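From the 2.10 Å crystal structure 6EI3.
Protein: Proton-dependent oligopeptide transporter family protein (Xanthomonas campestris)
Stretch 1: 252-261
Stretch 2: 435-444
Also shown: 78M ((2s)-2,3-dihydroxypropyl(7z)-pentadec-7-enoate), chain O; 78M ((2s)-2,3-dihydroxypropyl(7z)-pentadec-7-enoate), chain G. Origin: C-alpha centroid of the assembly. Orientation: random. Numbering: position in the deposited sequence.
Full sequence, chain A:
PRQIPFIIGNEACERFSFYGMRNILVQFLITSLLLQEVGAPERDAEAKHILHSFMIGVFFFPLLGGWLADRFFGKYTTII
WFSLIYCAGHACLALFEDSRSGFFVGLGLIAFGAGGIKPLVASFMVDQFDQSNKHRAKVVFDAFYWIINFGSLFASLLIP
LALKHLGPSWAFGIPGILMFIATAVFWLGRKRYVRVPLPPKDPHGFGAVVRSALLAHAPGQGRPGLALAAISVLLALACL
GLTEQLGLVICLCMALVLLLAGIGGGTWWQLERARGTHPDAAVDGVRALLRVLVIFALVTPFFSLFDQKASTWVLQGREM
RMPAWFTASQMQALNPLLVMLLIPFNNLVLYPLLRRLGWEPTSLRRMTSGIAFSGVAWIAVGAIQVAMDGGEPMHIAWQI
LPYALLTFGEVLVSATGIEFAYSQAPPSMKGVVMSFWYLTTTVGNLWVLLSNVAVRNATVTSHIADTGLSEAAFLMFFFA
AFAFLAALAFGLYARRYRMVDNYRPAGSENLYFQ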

ATOM      1  N   LEU A 252     -11.610 -11.014   6.898  1.00 38.10           N
ATOM      2  CA  LEU A 252     -11.673  -9.653   7.422  1.00 38.88           C
ATOM      3  C   LEU A 252     -11.609  -8.622   6.278  1.00 42.26           C
ATOM      4  O   LEU A 252     -12.326  -7.619   6.331  1.00 41.54           O
ATOM      5  CB  LEU A 252     -10.554  -9.403   8.459  1.00 38.67           C
ATOM      6  CG  LEU A 252     -10.729 -10.055   9.851  1.00 44.03           C
ATOM      7  CD1 LEU A 252      -9.428  -9.980  10.644  1.00 43.49           C
ATOM      8  CD2 LEU A 252     -11.864  -9.396  10.650  1.00 45.74           C
ATOM      9  N   CYS A 253     -10.786  -8.907   5.230  1.00 38.40           N
ATOM     10  CA  CYS A 253     -10.631  -8.058   4.041  1.00 38.32           C
ATOM     11  C   CYS A 253     -11.826  -8.062   3.142  1.00 41.44           C
ATOM     12  O   CYS A 253     -12.143  -7.017   2.600  1.00 39.85           O
ATOM     13  CB  CYS A 253      -9.379  -8.424   3.263  1.00 38.58           C
ATOM     14  SG  CYS A 253      -7.863  -7.894   4.060  1.00 41.65           S
ATOM     15  N   MET A 254     -12.437  -9.244   2.904  1.00 38.74           N
ATOM     16  CA  MET A 254     -13.626  -9.354   2.058  1.00 40.18           C
ATOM     17  C   MET A 254     -14.753  -8.571   2.726  1.00 43.37           C
ATOM     18  O   MET A 254     -15.489  -7.865   2.039  1.00 43.67           O
ATOM     19  CB  MET A 254     -14.035 -10.820   1.853  1.00 43.81           C
ATOM     20  CG  MET A 254     -13.070 -11.599   0.981  1.00 47.77           C
ATOM     21  SD  MET A 254     -13.573 -13.326   0.805  1.00 54.92           S
ATOM     22  CE  MET A 254     -14.660 -13.192  -0.599  1.00 52.85           C
ATOM     23  N   ALA A 255     -14.838  -8.654   4.078  1.00 38.68           N
ATOM     24  CA  ALA A 255     -15.817  -7.925   4.882  1.00 38.88           C
ATOM     25  C   ALA A 255     -15.589  -6.414   4.696  1.00 41.01           C
ATOM     26  O   ALA A 255     -16.552  -5.689   4.451  1.00 41.71           O
ATOM     27  CB  ALA A 255     -15.699  -8.322   6.349  1.00 39.60           C
ATOM     28  N   LEU A 256     -14.317  -5.965   4.721  1.00 35.66           N
ATOM     29  CA  LEU A 256     -13.951  -4.560   4.497  1.00 35.06           C
ATOM     30  C   LEU A 256     -14.427  -4.075   3.120  1.00 39.46           C
ATOM     31  O   LEU A 256     -15.088  -3.041   3.051  1.00 39.92           O
ATOM     32  CB  LEU A 256     -12.446  -4.319   4.710  1.00 33.82           C
ATOM     33  CG  LEU A 256     -11.855  -2.940   4.299  1.00 38.84           C
ATOM     34  CD1 LEU A 256     -12.290  -1.810   5.260  1.00 38.59           C
ATOM     35  CD2 LEU A 256     -10.332  -3.016   4.195  1.00 39.62           C
ATOM     36  N   VAL A 257     -14.161  -4.853   2.049  1.00 35.00           N
ATOM     37  CA  VAL A 257     -14.584  -4.544   0.672  1.00 35.10           C
ATOM     38  C   VAL A 257     -16.111  -4.440   0.572  1.00 42.10           C
ATOM     39  O   VAL A 257     -16.624  -3.533  -0.096  1.00 42.98           O
ATOM     40  CB  VAL A 257     -13.988  -5.550  -0.344  1.00 37.56           C
ATOM     41  CG1 VAL A 257     -14.610  -5.391  -1.737  1.00 37.35           C
ATOM     42  CG2 VAL A 257     -12.464  -5.417  -0.402  1.00 35.55           C
ATOM     43  N   LEU A 258     -16.831  -5.360   1.245  1.00 38.48           N
ATOM     44  CA  LEU A 258     -18.295  -5.354   1.284  1.00 38.70           C
ATOM     45  C   LEU A 258     -18.808  -4.102   1.978  1.00 41.96           C
ATOM     46  O   LEU A 258     -19.684  -3.427   1.425  1.00 44.25           O
ATOM     47  CB  LEU A 258     -18.849  -6.629   1.963  1.00 39.44           C
ATOM     48  CG  LEU A 258     -18.809  -7.908   1.111  1.00 44.25           C
ATOM     49  CD1 LEU A 258     -19.036  -9.129   1.966  1.00 44.92           C
ATOM     50  CD2 LEU A 258     -19.858  -7.878  -0.012  1.00 47.73           C
ATOM     51  N   LEU A 259     -18.224  -3.744   3.143  1.00 36.49           N
ATOM     52  CA  LEU A 259     -18.610  -2.532   3.875  1.00 37.87           C
ATOM     53  C   LEU A 259     -18.354  -1.255   3.074  1.00 43.15           C
ATOM     54  O   LEU A 259     -19.163  -0.329   3.146  1.00 42.25           O
ATOM     55  CB  LEU A 259     -17.921  -2.433   5.247  1.00 37.63           C
ATOM     56  CG  LEU A 259     -18.334  -3.480   6.299  1.00 42.91           C
ATOM     57  CD1 LEU A 259     -17.298  -3.551   7.427  1.00 41.83           C
ATOM     58  CD2 LEU A 259     -19.750  -3.223   6.835  1.00 45.46           C
ATOM     59  N   LEU A 260     -17.233  -1.206   2.306  1.00 39.19           N
ATOM     60  CA  LEU A 260     -16.911  -0.035   1.487  1.00 38.49           C
ATOM     61  C   LEU A 260     -17.908   0.128   0.332  1.00 42.86           C
ATOM     62  O   LEU A 260     -18.385   1.232   0.089  1.00 42.20           O
ATOM     63  CB  LEU A 260     -15.455  -0.097   0.957  1.00 36.98           C
ATOM     64  CG  LEU A 260     -14.335   0.088   1.999  1.00 40.62           C
ATOM     65  CD1 LEU A 260     -12.983  -0.342   1.437  1.00 39.60           C
ATOM     66  CD2 LEU A 260     -14.271   1.535   2.518  1.00 42.38           C
ATOM     67  N   ALA A 261     -18.232  -0.972  -0.360  1.00 40.75           N
ATOM     68  CA  ALA A 261     -19.154  -0.942  -1.487  1.00 42.61           C
ATOM     69  C   ALA A 261     -20.601  -0.630  -1.078  1.00 48.26           C
ATOM     70  O   ALA A 261     -21.234   0.227  -1.700  1.00 48.74           O
ATOM     71  CB  ALA A 261     -19.082  -2.252  -2.261  1.00 43.91           C
ATOM     72  N   SER A 435      -6.817   7.843   4.049  1.00 32.04           N
ATOM     73  CA  SER A 435      -7.312   6.582   4.596  1.00 32.53           C
ATOM     74  C   SER A 435      -7.726   5.653   3.448  1.00 37.11           C
ATOM     75  O   SER A 435      -7.329   4.492   3.453  1.00 36.79           O
ATOM     76  CB  SER A 435      -8.484   6.819   5.548  1.00 37.22           C
ATOM     77  OG  SER A 435      -8.050   7.504   6.713  1.00 46.15           O
ATOM     78  N   PHE A 436      -8.450   6.184   2.437  1.00 32.55           N
ATOM     79  CA  PHE A 436      -8.893   5.417   1.270  1.00 32.74           C
ATOM     80  C   PHE A 436      -7.718   4.958   0.418  1.00 33.25           C
ATOM     81  O   PHE A 436      -7.811   3.889  -0.192  1.00 33.04           O
ATOM     82  CB  PHE A 436      -9.872   6.222   0.392  1.00 36.30           C
ATOM     83  CG  PHE A 436     -11.326   6.337   0.808  1.00 40.64           C
ATOM     84  CD1 PHE A 436     -11.811   5.651   1.918  1.00 44.13           C
ATOM     85  CD2 PHE A 436     -12.214   7.129   0.077  1.00 45.49           C
ATOM     86  CE1 PHE A 436     -13.145   5.786   2.320  1.00 46.85           C
ATOM     87  CE2 PHE A 436     -13.558   7.254   0.470  1.00 49.86           C
ATOM     88  CZ  PHE A 436     -14.015   6.578   1.585  1.00 48.24           C
ATOM     89  N   TRP A 437      -6.649   5.789   0.319  1.00 27.60           N
ATOM     90  CA  TRP A 437      -5.431   5.452  -0.444  1.00 27.20           C
ATOM     91  C   TRP A 437      -4.703   4.284   0.217  1.00 28.66           C
ATOM     92  O   TRP A 437      -4.296   3.360  -0.478  1.00 26.75           O
ATOM     93  CB  TRP A 437      -4.494   6.666  -0.611  1.00 25.47           C
ATOM     94  CG  TRP A 437      -3.340   6.428  -1.554  1.00 26.48           C
ATOM     95  CD1 TRP A 437      -2.010   6.529  -1.259  1.00 28.97           C
ATOM     96  CD2 TRP A 437      -3.416   6.114  -2.958  1.00 26.52           C
ATOM     97  NE1 TRP A 437      -1.253   6.313  -2.393  1.00 27.68           N
ATOM     98  CE2 TRP A 437      -2.091   6.047  -3.447  1.00 29.70           C
ATOM     99  CE3 TRP A 437      -4.480   5.900  -3.860  1.00 28.87           C
ATOM    100  CZ2 TRP A 437      -1.799   5.720  -4.778  1.00 29.22           C
ATOM    101  CZ3 TRP A 437      -4.187   5.593  -5.184  1.00 29.98           C
ATOM    102  CH2 TRP A 437      -2.862   5.513  -5.630  1.00 29.91           C
ATOM    103  N   TYR A 438      -4.575   4.298   1.559  1.00 25.20           N
ATOM    104  CA  TYR A 438      -3.954   3.180   2.283  1.00 25.05           C
ATOM    105  C   TYR A 438      -4.755   1.898   2.065  1.00 27.89           C
ATOM    106  O   TYR A 438      -4.171   0.854   1.810  1.00 27.69           O
ATOM    107  CB  TYR A 438      -3.861   3.467   3.789  1.00 26.78           C
ATOM    108  CG  TYR A 438      -2.921   4.593   4.138  1.00 28.74           C
ATOM    109  CD1 TYR A 438      -1.699   4.734   3.487  1.00 30.33           C
ATOM    110  CD2 TYR A 438      -3.225   5.488   5.157  1.00 29.72           C
ATOM    111  CE1 TYR A 438      -0.824   5.771   3.813  1.00 32.99           C
ATOM    112  CE2 TYR A 438      -2.347   6.514   5.503  1.00 30.29           C
ATOM    113  CZ  TYR A 438      -1.151   6.654   4.827  1.00 39.16           C
ATOM    114  OH  TYR A 438      -0.272   7.650   5.179  1.00 44.97           O
ATOM    115  N   LEU A 439      -6.084   1.996   2.108  1.00 24.39           N
ATOM    116  CA  LEU A 439      -6.958   0.855   1.878  1.00 25.66           C
ATOM    117  C   LEU A 439      -6.851   0.316   0.443  1.00 29.30           C
ATOM    118  O   LEU A 439      -7.177  -0.841   0.227  1.00 29.38           O
ATOM    119  CB  LEU A 439      -8.423   1.177   2.243  1.00 26.78           C
ATOM    120  CG  LEU A 439      -8.705   1.459   3.730  1.00 32.96           C
ATOM    121  CD1 LEU A 439     -10.176   1.849   3.937  1.00 33.16           C
ATOM    122  CD2 LEU A 439      -8.317   0.264   4.630  1.00 37.41           C
ATOM    123  N   THR A 440      -6.417   1.157  -0.528  1.00 25.54           N
ATOM    124  CA  THR A 440      -6.210   0.769  -1.930  1.00 25.49           C
ATOM    125  C   THR A 440      -5.117  -0.311  -1.990  1.00 27.37           C
ATOM    126  O   THR A 440      -5.292  -1.310  -2.686  1.00 27.13           O
ATOM    127  CB  THR A 440      -5.960   2.015  -2.802  1.00 31.34           C
ATOM    128  OG1 THR A 440      -7.076   2.878  -2.646  1.00 28.22           O
ATOM    129  CG2 THR A 440      -5.815   1.699  -4.270  1.00 30.74           C
ATOM    130  N   THR A 441      -4.022  -0.132  -1.218  1.00 23.08           N
ATOM    131  CA  THR A 441      -2.945  -1.126  -1.091  1.00 22.37           C
ATOM    132  C   THR A 441      -3.474  -2.350  -0.361  1.00 25.95           C
ATOM    133  O   THR A 441      -3.196  -3.460  -0.809  1.00 25.47           O
ATOM    134  CB  THR A 441      -1.757  -0.543  -0.325  1.00 28.22           C
ATOM    135  OG1 THR A 441      -1.182   0.475  -1.126  1.00 29.88           O
ATOM    136  CG2 THR A 441      -0.679  -1.604  -0.005  1.00 25.11           C
ATOM    137  N   THR A 442      -4.230  -2.164   0.767  1.00 23.29           N
ATOM    138  CA  THR A 442      -4.800  -3.303   1.511  1.00 23.38           C
ATOM    139  C   THR A 442      -5.581  -4.181   0.525  1.00 28.13           C
ATOM    140  O   THR A 442      -5.320  -5.382   0.454  1.00 28.32           O
ATOM    141  CB  THR A 442      -5.702  -2.830   2.689  1.00 29.12           C
ATOM    142  OG1 THR A 442      -4.887  -2.254   3.703  1.00 31.55           O
ATOM    143  CG2 THR A 442      -6.514  -3.967   3.331  1.00 25.30           C
ATOM    144  N   VAL A 443      -6.511  -3.568  -0.257  1.00 25.26           N
ATOM    145  CA  VAL A 443      -7.382  -4.302  -1.194  1.00 24.94           C
ATOM    146  C   VAL A 443      -6.559  -4.941  -2.348  1.00 29.00           C
ATOM    147  O   VAL A 443      -6.804  -6.104  -2.659  1.00 29.62           O
ATOM    148  CB  VAL A 443      -8.604  -3.467  -1.661  1.00 28.89           C
ATOM    149  CG1 VAL A 443      -9.472  -4.230  -2.666  1.00 28.70           C
ATOM    150  CG2 VAL A 443      -9.456  -3.052  -0.460  1.00 28.96           C
ATOM    151  N   GLY A 444      -5.556  -4.244  -2.901  1.00 24.25           N
ATOM    152  CA  GLY A 444      -4.701  -4.859  -3.915  1.00 24.02           C
ATOM    153  C   GLY A 444      -3.995  -6.116  -3.404  1.00 28.20           C
ATOM    154  O   GLY A 444      -3.868  -7.107  -4.134  1.00 27.29           O
TER
HETATM  155  O21 78M O 614     -19.272   7.799 -10.511  1.00 83.47           O
HETATM  156  C20 78M O 614     -19.567   7.759  -9.124  1.00 84.03           C
HETATM  157  C18 78M O 614     -19.950   6.366  -8.686  1.00 85.43           C
HETATM  158  O19 78M O 614     -21.084   5.911  -9.428  1.00 87.76           O
HETATM  159  C17 78M O 614     -20.243   6.286  -7.208  1.00 86.92           C
HETATM  160  O2  78M O 614     -20.140   4.886  -6.858  1.00 88.32           O
HETATM  161  C1  78M O 614     -20.052   4.566  -5.561  1.00 89.09           C
HETATM  162  O1  78M O 614     -20.215   5.348  -4.659  1.00 89.50           O
HETATM  163  C2  78M O 614     -19.710   3.115  -5.381  1.00 89.28           C
HETATM  164  C3  78M O 614     -18.378   2.895  -4.677  1.00 88.35           C
HETATM  165  C4  78M O 614     -17.574   1.746  -5.271  1.00 88.15           C
HETATM  166  C5  78M O 614     -17.358   0.567  -4.338  1.00 88.50           C
HETATM  167  C6  78M O 614     -16.237   0.755  -3.308  1.00 88.16           C
HETATM  168  C7  78M O 614     -15.003  -0.009  -3.667  1.00 87.45           C
HETATM  169  C8  78M O 614     -14.523  -1.075  -3.049  1.00 86.93           C
HETATM  170  C9  78M O 614     -13.283  -1.832  -3.428  1.00 85.51           C
HETATM  171  C10 78M O 614     -13.592  -2.932  -4.448  1.00 86.00           C
HETATM  172  C11 78M O 614     -12.642  -2.986  -5.632  1.00 84.24           C
HETATM  173  C12 78M O 614     -13.302  -3.486  -6.911  1.00 83.89           C
HETATM  174  C13 78M O 614     -12.447  -3.404  -8.169  1.00 81.29           C
HETATM  175  C15 78M O 614     -10.846  -4.581  -9.709  1.00 77.48           C
HETATM  176  C14 78M O 614     -11.438  -4.526  -8.328  1.00 78.32           C
HETATM  177  O21 78M G 606      -1.927 -20.724   5.414  1.00 68.54           O
HETATM  178  C20 78M G 606      -1.735 -20.579   6.817  1.00 70.07           C
HETATM  179  C18 78M G 606      -0.819 -19.414   7.112  1.00 71.26           C
HETATM  180  O19 78M G 606       0.532 -19.749   6.783  1.00 69.21           O
HETATM  181  C17 78M G 606      -0.893 -18.951   8.551  1.00 73.95           C
HETATM  182  O2  78M G 606      -1.053 -17.510   8.531  1.00 74.17           O
HETATM  183  C1  78M G 606       0.042 -16.741   8.609  1.00 71.96           C
HETATM  184  O1  78M G 606       1.165 -17.163   8.561  1.00 74.47           O
HETATM  185  C2  78M G 606      -0.317 -15.291   8.728  1.00 67.52           C
HETATM  186  C3  78M G 606       0.654 -14.468   9.561  1.00 62.63           C
HETATM  187  C4  78M G 606       0.747 -13.044   9.056  1.00 59.99           C
HETATM  188  C5  78M G 606       1.297 -12.046  10.051  1.00 58.49           C
HETATM  189  C6  78M G 606       0.933 -10.600   9.723  1.00 58.40           C
HETATM  190  C7  78M G 606      -0.428 -10.214  10.208  1.00 59.46           C
HETATM  191  C8  78M G 606      -0.993  -9.026  10.096  1.00 59.18           C
HETATM  192  C9  78M G 606      -2.346  -8.643  10.606  1.00 59.20           C
HETATM  193  C10 78M G 606      -3.422  -8.639   9.530  1.00 58.75           C
HETATM  194  C11 78M G 606      -4.664  -7.844   9.906  1.00 57.67           C
HETATM  195  C12 78M G 606      -5.708  -7.839   8.812  1.00 56.44           C
HETATM  196  C13 78M G 606      -6.823  -6.827   8.974  1.00 55.47           C
HETATM  197  C15 78M G 606      -8.935  -5.899   7.942  1.00 58.35           C
HETATM  198  C14 78M G 606      -7.703  -6.741   7.745  1.00 56.08           C

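Residues 252-261 and 435-444 are each part of a longer helix, and the two run in roughly opposing directions, with 131° between their N-to-C directions and a closest axial approach of 10.7 Å. No hydrogen bond crosses between them; the contact is van der Waals packing that buries a modest 295 Å², summed over both sides.

The backbones come nearer at the Cys253 end, where the CA atoms of Cys253 and Val443 lie 7.2 Å apart. Cys253 points toward the other helix, and its compact thiol suits this narrower gap: SG lies 4.2 Å from CG2 of Thr442. The methyl of Thr442 thus serves the interface, while its hydroxyl is hydrogen-bonded elsewhere in the structure. SG of Cys253 also lies 3.9 Å from C14 of the chain G lipid, so the lipid tail reaches this end of the contact.

One turn on, Leu256 adopts a t/p rotamer that carries its CD2 to both Leu439 and Thr442, 3.9 Å from CD2 of the former and 4.0 Å from CG2 of the latter. Val257 points sideways, yet its CG2 makes a close methyl contact with CG2 of Val443, at 3.8 Å. The other methyl of Val257, CG1, lies 3.8 Å from C10 of the chain O lipid, so this branched side chain touches protein with one arm and lipid with the other.

By Leu260 the backbones have spread, the CA atoms of Leu260 and Phe436 lying 9.7 Å apart, and longer side chains span the gap. CD2 of Leu260 sits 4.3 Å from CD1 of Leu439 and 4.4 Å from CE1 of Phe436, whose CB points sideways although the end of its ring comes nearer. Leu439 thus packs against both Leu256 and Leu260, linking successive turns of the first helix.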